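Local coordinates for vascular protein tyrosine phosphatase 1 (Rattus norvegicus, PDB 3I36) that probably dephosphorylates phosphotyrosine residues of proteins, as the catalytic domain of a receptor-type protein tyrosine phosphatase, at residues K62-A65 with E69-G72; V87-Q92 with D98-N103; T174-L179 with T183-V188; N222-V227 with R259-I264; T251-A256 with V294-C299. All coordinates share one frame; numbering follows the deposited sequence.

Interaction 1: residues K62-A65 with E69-G72; sequences KYAA and ENRG
Two short, loosely bonded helical turns just ahead of the Lys-Asn-Arg-Tyr sequence motif of classical tyrosine phosphatases meet here, where Asn-70 of 69-72 reaches back to the carbonyl of Ala-64 in 62-65. Its ND2 gives a hydrogen bond of 2.8 Å to Ala-64 O, nearly straight at 169°. The oxygen lies in the amide plane of Asn-70, whereas the N-H arrives from above the carbonyl plane, 43° out of it. With CG placed opposite its own carbonyl carbon (chi1 -66°), Asn-70 also sets CB against the same oxygen, 3.3 Å away. Asparagine suits this place because its other end works too: OD1 accepts from Lys-73 NZ, so both halves of the buried amide have a partner. Beside this bond, Ala-65 O faces Arg-71 CA at 4.1 Å and accepts from Asn-74 ND2, while Arg-71 turns its NE to Glu-66 O. Alanine at 64 and 65 keeps the first turn slim enough to lie close on Tyr-99. Around the pair, the Asp-83 carboxylate holds the amides of Tyr-63 and Ala-64 at the start of helix 63-66, and strand 99-100 supplies the Tyr-99 ring on which both turns rest.

Interaction 2: residues V87-Q92 with D98-N103; sequences VKLSVQ and DYINAN
Asp-98 O draws two donors from the facing segment. Leu-89 N makes the strong bond, 2.7 Å to Asp-98 O and almost straight at 175°; the CA-H of Lys-88 comes up to the same oxygen, its CA 3.4 Å away. In return, Leu-89 O receives the CA-H of Asp-98, its oxygen 3.3 Å from Asp-98 CA. At the other end Val-87 N bonds Ala-102 O at 2.9 Å, entering well above the carbonyl plane. Between these two bonds the segments part, and a water accepts from Ile-100 N and lies unusually close, 2.5 Å, to Val-87 O. Two direct backbone bonds and one water thus link an irregular, roughly antiparallel pair, whose second segment is the Asp-Tyr-Ile-Asn-Ala sequence familiar from classical tyrosine phosphatases. Asn-101, centre of an inverse gamma turn, bends it into strand 102-105 at the edge of the central sheet; its side chain and that of Tyr-99 both bond Asn-74. On the inner side Leu-89 holds CG opposite its carbonyl carbon (chi1 -50°), which brings CD1 to 3.9 Å from Ile-100 CB, and the small methyl of Ala-102 lets Val-87 CG2 come within 3.7 Å of its CB. Met-131 of helix 125-134 packs against Leu-89 and Ala-102. On the outer side Val-91 CG1 lies alongside Asp-98 CB, whose carboxylate forms a salt bridge with Arg-86.

Interaction 3: residues T174-L179 with T183-V188; sequences TSEVVL and TIRDFV
Glu-176 points CG opposite its backbone N (chi1 175°) and runs on extended, while Arg-185 turns CG away from its carbonyl carbon (chi1 -53°) and stretches out to NE, which lays the two side chains alongside each other on one face of the hairpin. Arg-185 NE then makes a salt bridge of 2.7 Å to Glu-176 OE2, which uses its anti lone pair and lies in the guanidinium plane. The carboxylate and guanidinium planes stand 63° apart, in keeping with a single-oxygen contact, and a water joins OE2 to NH2. The Thr-183 CG2 methyl sits over a guanidinium face, near its rim. Arg-185 NH1 donates to Gln-202 and His-204 on the next strand; a methionine in its place would probably leave Glu-176 without its countercharge and these two acceptors without their donor. Opposite, Asp-186 forms a salt bridge with Arg-201. Val-177 and Ile-184 exchange backbone bonds, Val-177 N to Ile-184 O at 2.8 Å and the return bond similar. Asp-186 O takes Thr-174 N at 2.6 Å and, weakly, Ser-175 N at 3.3 Å. Two residues facing one make a classic beta bulge in the antiparallel hairpin of strands 169-178 and 182-191, part of the phosphatase's central sheet.

Interaction 4: residues N222-V227 with R259-I264; sequences NFRYLV and RLIYQI
Van der Waals packing of an aliphatic side chain against a guanidinium face carries most of the contact between Arg-224 and Ile-261, whose side chains approach from opposite directions. The CD1 methyl of Ile-261 lies over that face, offset toward its rim and 3.4 Å from Arg-224 NE, and the CG2 branch comes within 3.5 Å of Arg-224 NH2. A branched isoleucine suits the site because its two arms reach different parts of the flat group, CD1 by NE and CG2 by NH2. Of aromatic character is the approach to Tyr-262: Arg-224 NH1 hangs 3.9 Å from Tyr-262 CE2 over a ring face, but Arg-224 CZ is 5.4 Å from the ring centroid, at most a weak cation-pi attraction. The charge itself is met by Asp-258, with which NH1 forms a salt bridge. The bends of Arg-224 at chi2 (-129°) and chi3 (49°) turn the guanidinium until one face meets Ile-261 and NH1 reaches the Tyr-262 ring and Asp-258. A leucine here would probably leave the Asp-258 carboxylate without its mate and open a gap beside the Ile-261 methyls. Behind, Ile-261 rests on Ile-303 of helix 290-305, and Tyr-262 stacks edge-to-face with His-109. The axes stay 11.7 Å apart and cross at -82°, a nearly perpendicular helix pair bridged by long side chains, joining helix 218-231 to helix 249-267, which starts in the signature loop of the phosphatase fold.

Interaction 5: residues T251-A256 with V294-C299; sequences TGTFIA and VFLNQC
Leu-296 reaches across from helix 294-299 to the Thr-253 and Ala-256 side of helix 251-256. Its CB points at the neighbouring helix, and chi1 of -81° carries CG away from its own carbonyl carbon, so that the branch point directs both methyls at the other helix. CD1 ends against Ala-256 CB at 3.5 Å, tighter than ordinary carbon-carbon contact. CD2 does three jobs: it touches the backbone oxygen of Thr-253, with CD2 to O 3.5 Å, lies close to Ala-256 CB, and meets Thr-253 CG2. A single methyl at Ala-256 is what allows a leucine so close; Val-272 and Val-276 of helix 272-280 pack on Leu-296 as well. Thr-253 divides its branches by chemistry. Its hydroxyl hydrogen-bonds Gly-249 O, one turn earlier, which settles that polar atom inside the core, and thereby CG2 is turned outward to the edge of the Phe-295 ring, near its plane, 3.7 Å from Phe-295 CD2. The ring itself also leans on Thr-217 and Ile-257. Only apolar and van der Waals contacts join the two segments, all of the touching residues being buried. The axes run 10.1 Å apart and cross at a shallow -25°, the helices pointing much the same way. Helix 249-267 begins in the signature loop from Cys-244, probably the phosphocysteine nucleophile, to Arg-250, so this is the helix-helix packing behind the phosphate-binding loop that belongs to the classical tyrosine phosphatase fold.

Overall arrangement
Along the chain, interactions 1, 2 and 3 close one after another, whereas the segments of 4 and 5 alternate and share helix 249-267. Interactions 1 and 2, with centres 11 Å apart, touch through the Tyr-99 side chain. Interactions 4 and 5, with centres 10 Å apart, meet through Phe-254, packed by Phe-223, Arg-224 and Val-227. The first pair lies on the opposite side of the chain's centre from the second. Interactions 2 and 3 reach the same mixed sheet, their centres 27 Å apart, and Ile-184 of interaction 3 touches Leu-226 of interaction 4. Sheet and helices thus frame one catalytic domain, with the signature loop leading into the shared helix.

Interaction 1: residues K62-A65 with E69-G72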
# COMPACT_ATOMS: atom_id res chain seq x y z
N LYS A 62 6.22 3.11 -18.64
CA LYS A 62 5.31 2.10 -18.11
C LYS A 62 5.00 1.18 -19.28
O LYS A 62 3.83 0.89 -19.55
CB LYS A 62 4.00 2.74 -17.65
CG LYS A 62 4.13 4.11 -17.03
CD LYS A 62 2.85 4.91 -17.15
CE LYS A 62 2.68 5.44 -18.55
NZ LYS A 62 2.03 6.76 -18.50
N TYR A 63 6.03 0.74 -19.98
CA TYR A 63 5.84 -0.03 -21.19
C TYR A 63 5.16 -1.37 -20.93
O TYR A 63 4.26 -1.75 -21.66
CB TYR A 63 7.16 -0.25 -21.91
CG TYR A 63 7.78 1.04 -22.38
CD1 TYR A 63 6.98 2.06 -22.87
CD2 TYR A 63 9.15 1.24 -22.35
CE1 TYR A 63 7.52 3.25 -23.30
CE2 TYR A 63 9.71 2.43 -22.78
CZ TYR A 63 8.89 3.43 -23.26
OH TYR A 63 9.42 4.62 -23.69
N ALA A 64 5.59 -2.10 -19.91
CA ALA A 64 5.02 -3.42 -19.67
C ALA A 64 3.52 -3.28 -19.43
O ALA A 64 2.71 -4.03 -19.96
CB ALA A 64 5.69 -4.12 -18.49
N ALA A 65 3.16 -2.29 -18.62
CA ALA A 65 1.75 -2.03 -18.29
C ALA A 65 0.91 -1.72 -19.51
O ALA A 65 -0.30 -1.89 -19.48
CB ALA A 65 1.64 -0.89 -17.30
N GLU A 69 -1.40 -7.31 -24.09
CA GLU A 69 -1.73 -8.45 -23.25
C GLU A 69 -1.88 -8.06 -21.78
O GLU A 69 -2.58 -8.73 -21.02
CB GLU A 69 -0.63 -9.52 -23.39
CG GLU A 69 -0.61 -10.25 -24.74
CD GLU A 69 -0.34 -9.32 -25.92
OE1 GLU A 69 0.39 -8.32 -25.76
OE2 GLU A 69 -0.87 -9.61 -27.02
N ASN A 70 -1.22 -6.99 -21.37
CA ASN A 70 -1.25 -6.59 -19.96
C ASN A 70 -2.30 -5.55 -19.64
O ASN A 70 -2.61 -5.32 -18.49
CB ASN A 70 0.13 -6.09 -19.52
CG ASN A 70 1.15 -7.18 -19.53
OD1 ASN A 70 0.81 -8.35 -19.40
ND2 ASN A 70 2.41 -6.82 -19.72
N ARG A 71 -2.86 -4.91 -20.66
CA ARG A 71 -3.76 -3.80 -20.40
C ARG A 71 -4.95 -4.24 -19.57
O ARG A 71 -5.40 -3.52 -18.68
CB ARG A 71 -4.23 -3.16 -21.71
CG ARG A 71 -3.11 -2.44 -22.44
CD ARG A 71 -3.49 -2.14 -23.90
NE ARG A 71 -2.31 -1.94 -24.73
CZ ARG A 71 -2.32 -1.81 -26.05
NH1 ARG A 71 -3.48 -1.87 -26.71
NH2 ARG A 71 -1.19 -1.64 -26.72
N GLY A 72 -5.42 -5.45 -19.83
CA GLY A 72 -6.57 -5.98 -19.12
C GLY A 72 -6.21 -6.46 -17.73
O GLY A 72 -7.09 -6.88 -16.98

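Interaction 2: residues V87-Q92 with D98-N103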
# COMPACT_ATOMS: atom_id res chain seq x y z
N VAL A 87 6.79 -4.90 -10.09
CA VAL A 87 7.04 -6.23 -9.58
C VAL A 87 6.96 -7.17 -10.77
O VAL A 87 5.95 -7.22 -11.46
CB VAL A 87 5.99 -6.61 -8.53
CG1 VAL A 87 6.21 -8.02 -8.05
CG2 VAL A 87 6.00 -5.60 -7.36
N LYS A 88 8.04 -7.92 -11.01
CA LYS A 88 8.07 -8.83 -12.14
C LYS A 88 7.92 -10.24 -11.64
O LYS A 88 8.68 -10.69 -10.79
CB LYS A 88 9.39 -8.69 -12.89
CG LYS A 88 9.60 -7.32 -13.50
CD LYS A 88 10.96 -7.20 -14.14
CE LYS A 88 11.31 -5.74 -14.40
NZ LYS A 88 12.64 -5.59 -15.05
N LEU A 89 6.92 -10.95 -12.16
CA LEU A 89 6.68 -12.32 -11.75
C LEU A 89 7.43 -13.28 -12.65
O LEU A 89 8.03 -12.87 -13.64
CB LEU A 89 5.19 -12.62 -11.78
CG LEU A 89 4.36 -11.56 -11.06
CD1 LEU A 89 2.87 -11.90 -11.16
CD2 LEU A 89 4.82 -11.42 -9.59
N SER A 90 7.41 -14.55 -12.28
CA SER A 90 8.03 -15.58 -13.08
C SER A 90 7.34 -15.62 -14.43
O SER A 90 6.20 -15.16 -14.58
CB SER A 90 7.88 -16.94 -12.40
OG SER A 90 6.51 -17.18 -12.11
N VAL A 91 8.03 -16.14 -15.42
CA VAL A 91 7.43 -16.27 -16.73
C VAL A 91 7.30 -17.76 -17.01
O VAL A 91 8.21 -18.53 -16.71
CB VAL A 91 8.28 -15.60 -17.80
CG1 VAL A 91 8.30 -14.10 -17.57
CG2 VAL A 91 9.69 -16.15 -17.79
N GLN A 92 6.15 -18.15 -17.55
CA GLN A 92 5.92 -19.53 -17.94
C GLN A 92 6.12 -19.64 -19.45
O GLN A 92 7.17 -20.08 -19.91
CB GLN A 92 4.50 -19.97 -17.57
CG GLN A 92 4.27 -20.26 -16.09
CD GLN A 92 3.99 -19.01 -15.26
OE1 GLN A 92 2.84 -18.64 -15.04
NE2 GLN A 92 5.05 -18.36 -14.79
N ASP A 98 5.06 -12.05 -16.67
CA ASP A 98 5.77 -11.44 -15.56
C ASP A 98 4.98 -10.28 -14.98
O ASP A 98 5.34 -9.69 -13.96
CB ASP A 98 7.18 -10.98 -15.99
CG ASP A 98 7.19 -9.68 -16.80
OD1 ASP A 98 6.13 -9.03 -17.00
OD2 ASP A 98 8.28 -9.29 -17.23
N TYR A 99 3.85 -9.98 -15.61
CA TYR A 99 3.23 -8.70 -15.36
C TYR A 99 2.19 -8.74 -14.28
O TYR A 99 1.30 -9.59 -14.26
CB TYR A 99 2.57 -8.12 -16.62
CG TYR A 99 2.00 -6.78 -16.31
CD1 TYR A 99 2.81 -5.65 -16.31
CD2 TYR A 99 0.67 -6.63 -15.94
CE1 TYR A 99 2.31 -4.41 -15.98
CE2 TYR A 99 0.15 -5.38 -15.62
CZ TYR A 99 0.99 -4.28 -15.64
OH TYR A 99 0.50 -3.04 -15.32
N ILE A 100 2.30 -7.78 -13.37
CA ILE A 100 1.24 -7.51 -12.43
C ILE A 100 1.27 -6.03 -12.14
O ILE A 100 2.34 -5.40 -12.14
CB ILE A 100 1.39 -8.31 -11.14
CG1 ILE A 100 0.20 -8.05 -10.20
CG2 ILE A 100 2.74 -7.97 -10.49
CD1 ILE A 100 -0.01 -9.14 -9.15
N ASN A 101 0.10 -5.45 -11.93
CA ASN A 101 0.03 -4.05 -11.65
C ASN A 101 0.42 -3.83 -10.20
O ASN A 101 -0.42 -3.86 -9.31
CB ASN A 101 -1.36 -3.49 -11.91
CG ASN A 101 -1.36 -1.99 -11.88
OD1 ASN A 101 -0.85 -1.38 -10.94
ND2 ASN A 101 -1.90 -1.38 -12.94
N ALA A 102 1.72 -3.67 -9.99
CA ALA A 102 2.30 -3.59 -8.66
C ALA A 102 3.70 -3.03 -8.80
O ALA A 102 4.39 -3.27 -9.79
CB ALA A 102 2.37 -4.98 -8.02
N ASN A 103 4.12 -2.27 -7.79
CA ASN A 103 5.48 -1.77 -7.76
C ASN A 103 6.04 -1.94 -6.38
O ASN A 103 5.31 -1.83 -5.39
CB ASN A 103 5.51 -0.27 -8.08
CG ASN A 103 5.05 0.03 -9.47
OD1 ASN A 103 5.85 0.02 -10.42
ND2 ASN A 103 3.78 0.29 -9.60
O HOH W 1 4.77 -5.98 -13.35

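Interaction 3: residues T174-L179 with T183-V188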
# COMPACT_ATOMS: atom_id res chain seq x y z
N THR A 174 -6.98 -19.57 8.12
CA THR A 174 -6.88 -20.32 9.37
C THR A 174 -7.58 -19.62 10.52
O THR A 174 -7.98 -20.25 11.50
CB THR A 174 -5.42 -20.58 9.73
OG1 THR A 174 -4.73 -19.33 9.87
CG2 THR A 174 -4.77 -21.42 8.64
N SER A 175 -7.73 -18.31 10.41
CA SER A 175 -8.50 -17.58 11.39
C SER A 175 -8.90 -16.24 10.81
O SER A 175 -8.30 -15.76 9.85
CB SER A 175 -7.72 -17.38 12.69
OG SER A 175 -6.63 -16.50 12.51
N GLU A 176 -9.94 -15.67 11.39
CA GLU A 176 -10.46 -14.38 10.98
C GLU A 176 -11.03 -13.71 12.21
O GLU A 176 -11.88 -14.27 12.89
CB GLU A 176 -11.56 -14.56 9.94
CG GLU A 176 -12.23 -13.26 9.55
CD GLU A 176 -13.32 -13.47 8.53
OE1 GLU A 176 -14.36 -14.08 8.88
OE2 GLU A 176 -13.15 -13.02 7.38
N VAL A 177 -10.53 -12.52 12.51
CA VAL A 177 -11.06 -11.74 13.60
C VAL A 177 -11.62 -10.46 13.02
O VAL A 177 -10.90 -9.67 12.39
CB VAL A 177 -9.98 -11.40 14.61
CG1 VAL A 177 -10.57 -10.59 15.76
CG2 VAL A 177 -9.33 -12.67 15.12
N VAL A 178 -12.91 -10.25 13.23
CA VAL A 178 -13.56 -9.05 12.73
C VAL A 178 -13.76 -8.04 13.84
O VAL A 178 -14.26 -8.37 14.91
CB VAL A 178 -14.92 -9.37 12.10
CG1 VAL A 178 -15.57 -8.10 11.59
CG2 VAL A 178 -14.75 -10.39 10.99
N LEU A 179 -13.33 -6.81 13.59
CA LEU A 179 -13.71 -5.68 14.42
C LEU A 179 -14.42 -4.72 13.48
O LEU A 179 -14.34 -4.88 12.27
CB LEU A 179 -12.48 -5.00 15.03
CG LEU A 179 -11.67 -5.83 16.03
CD1 LEU A 179 -10.53 -4.98 16.59
CD2 LEU A 179 -12.56 -6.36 17.15
N THR A 183 -10.59 -6.10 9.87
CA THR A 183 -10.63 -7.53 10.01
C THR A 183 -9.24 -8.05 9.74
O THR A 183 -8.56 -7.58 8.84
CB THR A 183 -11.61 -8.13 9.00
OG1 THR A 183 -12.92 -7.70 9.35
CG2 THR A 183 -11.52 -9.67 9.00
N ILE A 184 -8.81 -8.99 10.56
CA ILE A 184 -7.52 -9.58 10.38
C ILE A 184 -7.72 -11.04 10.07
O ILE A 184 -8.46 -11.75 10.77
CB ILE A 184 -6.64 -9.39 11.63
CG1 ILE A 184 -6.41 -7.89 11.85
CG2 ILE A 184 -5.32 -10.12 11.46
CD1 ILE A 184 -5.72 -7.56 13.16
N ARG A 185 -7.11 -11.48 8.98
CA ARG A 185 -7.28 -12.85 8.54
C ARG A 185 -5.92 -13.50 8.44
O ARG A 185 -4.98 -12.91 7.93
CB ARG A 185 -7.99 -12.89 7.19
CG ARG A 185 -9.29 -12.10 7.18
CD ARG A 185 -10.10 -12.36 5.92
NE ARG A 185 -11.34 -11.61 5.95
CZ ARG A 185 -11.47 -10.37 5.50
NH1 ARG A 185 -10.44 -9.76 4.94
NH2 ARG A 185 -12.64 -9.76 5.58
N ASP A 186 -5.83 -14.71 8.97
CA ASP A 186 -4.63 -15.49 8.80
C ASP A 186 -4.90 -16.58 7.80
O ASP A 186 -5.97 -17.19 7.80
CB ASP A 186 -4.17 -16.07 10.12
CG ASP A 186 -3.41 -15.07 10.95
OD1 ASP A 186 -2.67 -14.28 10.35
OD2 ASP A 186 -3.55 -15.07 12.19
N PHE A 187 -3.90 -16.82 6.97
CA PHE A 187 -3.95 -17.88 5.99
C PHE A 187 -2.67 -18.69 6.05
O PHE A 187 -1.66 -18.27 6.62
CB PHE A 187 -4.06 -17.31 4.59
CG PHE A 187 -5.19 -16.35 4.42
CD1 PHE A 187 -6.42 -16.78 3.96
CD2 PHE A 187 -5.02 -15.01 4.73
CE1 PHE A 187 -7.47 -15.89 3.82
CE2 PHE A 187 -6.07 -14.10 4.58
CZ PHE A 187 -7.29 -14.55 4.12
N VAL A 188 -2.74 -19.86 5.46
CA VAL A 188 -1.55 -20.59 5.12
C VAL A 188 -1.48 -20.49 3.61
O VAL A 188 -2.47 -20.73 2.92
CB VAL A 188 -1.65 -22.06 5.53
CG1 VAL A 188 -0.47 -22.82 4.98
CG2 VAL A 188 -1.71 -22.17 7.04
O HOH W 2 -2.11 -19.18 9.30
O HOH W 3 -14.93 -10.90 6.92
O HOH W 4 -13.81 -5.11 9.76

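Interaction 4: residues N222-V227 with R259-I264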
# COMPACT_ATOMS: atom_id res chain seq x y z
N ASN A 222 -3.07 3.02 14.65
CA ASN A 222 -3.10 1.81 15.44
C ASN A 222 -3.09 0.56 14.56
O ASN A 222 -2.47 -0.44 14.89
CB ASN A 222 -4.33 1.80 16.35
CG ASN A 222 -4.27 2.88 17.41
OD1 ASN A 222 -3.20 3.36 17.77
ND2 ASN A 222 -5.44 3.27 17.92
N PHE A 223 -3.79 0.64 13.43
CA PHE A 223 -3.82 -0.44 12.46
C PHE A 223 -2.41 -0.64 11.91
O PHE A 223 -1.93 -1.78 11.83
CB PHE A 223 -4.79 -0.06 11.36
CG PHE A 223 -4.82 -0.99 10.20
CD1 PHE A 223 -5.57 -2.15 10.24
CD2 PHE A 223 -4.15 -0.68 9.03
CE1 PHE A 223 -5.64 -2.98 9.15
CE2 PHE A 223 -4.21 -1.52 7.93
CZ PHE A 223 -4.96 -2.67 8.00
N ARG A 224 -1.74 0.45 11.55
CA ARG A 224 -0.34 0.35 11.13
C ARG A 224 0.50 -0.32 12.21
O ARG A 224 1.34 -1.19 11.91
CB ARG A 224 0.29 1.71 10.78
CG ARG A 224 1.57 1.46 9.97
CD ARG A 224 2.88 2.14 10.40
NE ARG A 224 3.22 2.02 11.80
CZ ARG A 224 4.45 2.06 12.31
NH1 ARG A 224 5.54 2.13 11.57
NH2 ARG A 224 4.59 1.99 13.63
N TYR A 225 0.33 0.09 13.46
CA TYR A 225 1.07 -0.55 14.54
C TYR A 225 0.81 -2.05 14.59
O TYR A 225 1.72 -2.83 14.83
CB TYR A 225 0.79 0.11 15.90
CG TYR A 225 1.56 1.40 16.09
CD1 TYR A 225 2.94 1.39 16.24
CD2 TYR A 225 0.91 2.62 16.12
CE1 TYR A 225 3.65 2.56 16.40
CE2 TYR A 225 1.60 3.80 16.30
CZ TYR A 225 2.97 3.76 16.43
OH TYR A 225 3.66 4.94 16.60
N LEU A 226 -0.43 -2.46 14.34
CA LEU A 226 -0.74 -3.89 14.33
C LEU A 226 0.05 -4.61 13.24
O LEU A 226 0.64 -5.67 13.46
CB LEU A 226 -2.24 -4.12 14.13
CG LEU A 226 -3.14 -3.73 15.30
CD1 LEU A 226 -4.58 -4.12 15.02
CD2 LEU A 226 -2.64 -4.37 16.61
N VAL A 227 0.05 -4.01 12.05
CA VAL A 227 0.79 -4.58 10.94
C VAL A 227 2.25 -4.71 11.33
O VAL A 227 2.88 -5.75 11.13
CB VAL A 227 0.68 -3.70 9.68
CG1 VAL A 227 1.54 -4.24 8.55
CG2 VAL A 227 -0.77 -3.58 9.25
N ARG A 259 6.23 4.99 7.01
CA ARG A 259 7.54 5.56 6.86
C ARG A 259 7.75 6.76 7.77
O ARG A 259 8.81 6.91 8.37
CB ARG A 259 7.78 5.92 5.40
CG ARG A 259 7.85 4.68 4.53
CD ARG A 259 8.00 5.05 3.07
NE ARG A 259 9.21 5.83 2.84
CZ ARG A 259 9.70 6.09 1.63
NH1 ARG A 259 9.10 5.61 0.55
NH2 ARG A 259 10.79 6.84 1.50
N LEU A 260 6.73 7.62 7.86
CA LEU A 260 6.80 8.79 8.71
C LEU A 260 6.98 8.41 10.15
O LEU A 260 7.72 9.05 10.89
CB LEU A 260 5.52 9.60 8.57
CG LEU A 260 5.52 10.40 7.28
CD1 LEU A 260 4.10 10.82 6.96
CD2 LEU A 260 6.46 11.60 7.44
N ILE A 261 6.29 7.36 10.58
CA ILE A 261 6.41 6.96 11.98
C ILE A 261 7.83 6.52 12.28
O ILE A 261 8.41 6.92 13.30
CB ILE A 261 5.42 5.85 12.34
CG1 ILE A 261 3.98 6.40 12.29
CG2 ILE A 261 5.75 5.25 13.71
CD1 ILE A 261 2.89 5.32 12.37
N TYR A 262 8.43 5.73 11.39
CA TYR A 262 9.82 5.35 11.62
C TYR A 262 10.72 6.57 11.69
O TYR A 262 11.58 6.66 12.55
CB TYR A 262 10.31 4.46 10.50
CG TYR A 262 9.94 3.02 10.66
CD1 TYR A 262 10.41 2.27 11.74
CD2 TYR A 262 9.16 2.38 9.71
CE1 TYR A 262 10.08 0.94 11.87
CE2 TYR A 262 8.84 1.04 9.82
CZ TYR A 262 9.30 0.33 10.91
OH TYR A 262 8.99 -1.01 11.01
N GLN A 263 10.50 7.49 10.76
CA GLN A 263 11.26 8.74 10.67
C GLN A 263 11.19 9.49 11.99
O GLN A 263 12.18 9.94 12.55
CB GLN A 263 10.61 9.59 9.58
CG GLN A 263 11.53 10.17 8.53
CD GLN A 263 10.75 10.69 7.33
OE1 GLN A 263 9.72 11.35 7.48
NE2 GLN A 263 11.24 10.40 6.14
N ILE A 264 9.95 9.66 12.47
CA ILE A 264 9.71 10.35 13.73
C ILE A 264 10.42 9.62 14.86
O ILE A 264 11.13 10.22 15.66
CB ILE A 264 8.19 10.38 14.05
CG1 ILE A 264 7.49 11.43 13.19
CG2 ILE A 264 7.96 10.67 15.54
CD1 ILE A 264 5.97 11.28 13.21

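Interaction 5: residues T251-A256 with V294-C299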
# COMPACT_ATOMS: atom_id res chain seq x y z
N THR A 251 -3.34 3.34 -0.24
CA THR A 251 -2.12 2.55 -0.18
C THR A 251 -0.92 3.44 0.06
O THR A 251 -0.12 3.17 0.95
CB THR A 251 -1.95 1.75 -1.47
OG1 THR A 251 -2.91 0.69 -1.47
CG2 THR A 251 -0.54 1.16 -1.58
N GLY A 252 -0.81 4.50 -0.72
CA GLY A 252 0.32 5.40 -0.59
C GLY A 252 0.27 6.09 0.76
O GLY A 252 1.28 6.33 1.39
N THR A 253 -0.94 6.42 1.19
CA THR A 253 -1.11 7.07 2.48
C THR A 253 -0.63 6.15 3.59
O THR A 253 0.14 6.55 4.45
CB THR A 253 -2.58 7.48 2.69
OG1 THR A 253 -2.97 8.36 1.63
CG2 THR A 253 -2.78 8.19 4.02
N PHE A 254 -1.05 4.90 3.54
CA PHE A 254 -0.64 3.96 4.56
C PHE A 254 0.89 3.79 4.55
O PHE A 254 1.54 3.82 5.60
CB PHE A 254 -1.29 2.61 4.31
CG PHE A 254 -0.81 1.55 5.25
CD1 PHE A 254 -1.41 1.40 6.49
CD2 PHE A 254 0.26 0.76 4.91
CE1 PHE A 254 -0.97 0.45 7.37
CE2 PHE A 254 0.71 -0.21 5.80
CZ PHE A 254 0.08 -0.35 7.03
N ILE A 255 1.45 3.62 3.37
CA ILE A 255 2.89 3.41 3.29
C ILE A 255 3.62 4.64 3.82
O ILE A 255 4.58 4.53 4.60
CB ILE A 255 3.34 3.12 1.87
CG1 ILE A 255 2.85 1.73 1.45
CG2 ILE A 255 4.88 3.23 1.77
CD1 ILE A 255 3.17 1.41 0.01
N ALA A 256 3.14 5.81 3.44
CA ALA A 256 3.77 7.05 3.90
C ALA A 256 3.68 7.15 5.41
O ALA A 256 4.63 7.54 6.07
CB ALA A 256 3.13 8.27 3.24
N VAL A 294 -2.83 15.93 3.20
CA VAL A 294 -3.03 16.67 4.44
C VAL A 294 -3.24 15.69 5.58
O VAL A 294 -2.71 15.89 6.67
CB VAL A 294 -4.23 17.63 4.34
CG1 VAL A 294 -4.51 18.27 5.70
CG2 VAL A 294 -3.95 18.69 3.28
N PHE A 295 -4.00 14.64 5.32
CA PHE A 295 -4.22 13.58 6.30
C PHE A 295 -2.90 13.03 6.82
O PHE A 295 -2.76 12.74 8.01
CB PHE A 295 -5.07 12.47 5.69
CG PHE A 295 -5.36 11.32 6.63
CD1 PHE A 295 -6.38 11.42 7.57
CD2 PHE A 295 -4.65 10.14 6.54
CE1 PHE A 295 -6.66 10.36 8.42
CE2 PHE A 295 -4.92 9.09 7.37
CZ PHE A 295 -5.93 9.19 8.32
N LEU A 296 -1.91 12.90 5.93
CA LEU A 296 -0.59 12.41 6.36
C LEU A 296 0.00 13.37 7.33
O LEU A 296 0.57 13.00 8.36
CB LEU A 296 0.37 12.36 5.19
CG LEU A 296 0.26 11.15 4.30
CD1 LEU A 296 1.34 11.25 3.24
CD2 LEU A 296 0.43 9.92 5.18
N ASN A 297 -0.10 14.64 6.99
CA ASN A 297 0.43 15.65 7.87
C ASN A 297 -0.34 15.63 9.17
O ASN A 297 0.25 15.80 10.23
CB ASN A 297 0.39 16.99 7.17
CG ASN A 297 1.47 17.10 6.13
OD1 ASN A 297 1.27 16.75 4.96
ND2 ASN A 297 2.64 17.53 6.56
N GLN A 298 -1.64 15.40 9.09
CA GLN A 298 -2.43 15.27 10.31
C GLN A 298 -1.92 14.10 11.15
O GLN A 298 -1.82 14.19 12.39
CB GLN A 298 -3.91 15.07 9.99
CG GLN A 298 -4.80 15.16 11.24
CD GLN A 298 -4.77 16.54 11.84
OE1 GLN A 298 -5.09 17.52 11.17
NE2 GLN A 298 -4.37 16.63 13.12
N CYS A 299 -1.61 13.00 10.48
CA CYS A 299 -1.06 11.83 11.15
C CYS A 299 0.19 12.21 11.92
O CYS A 299 0.31 11.92 13.11
CB CYS A 299 -0.76 10.72 10.14
SG CYS A 299 -2.23 9.90 9.58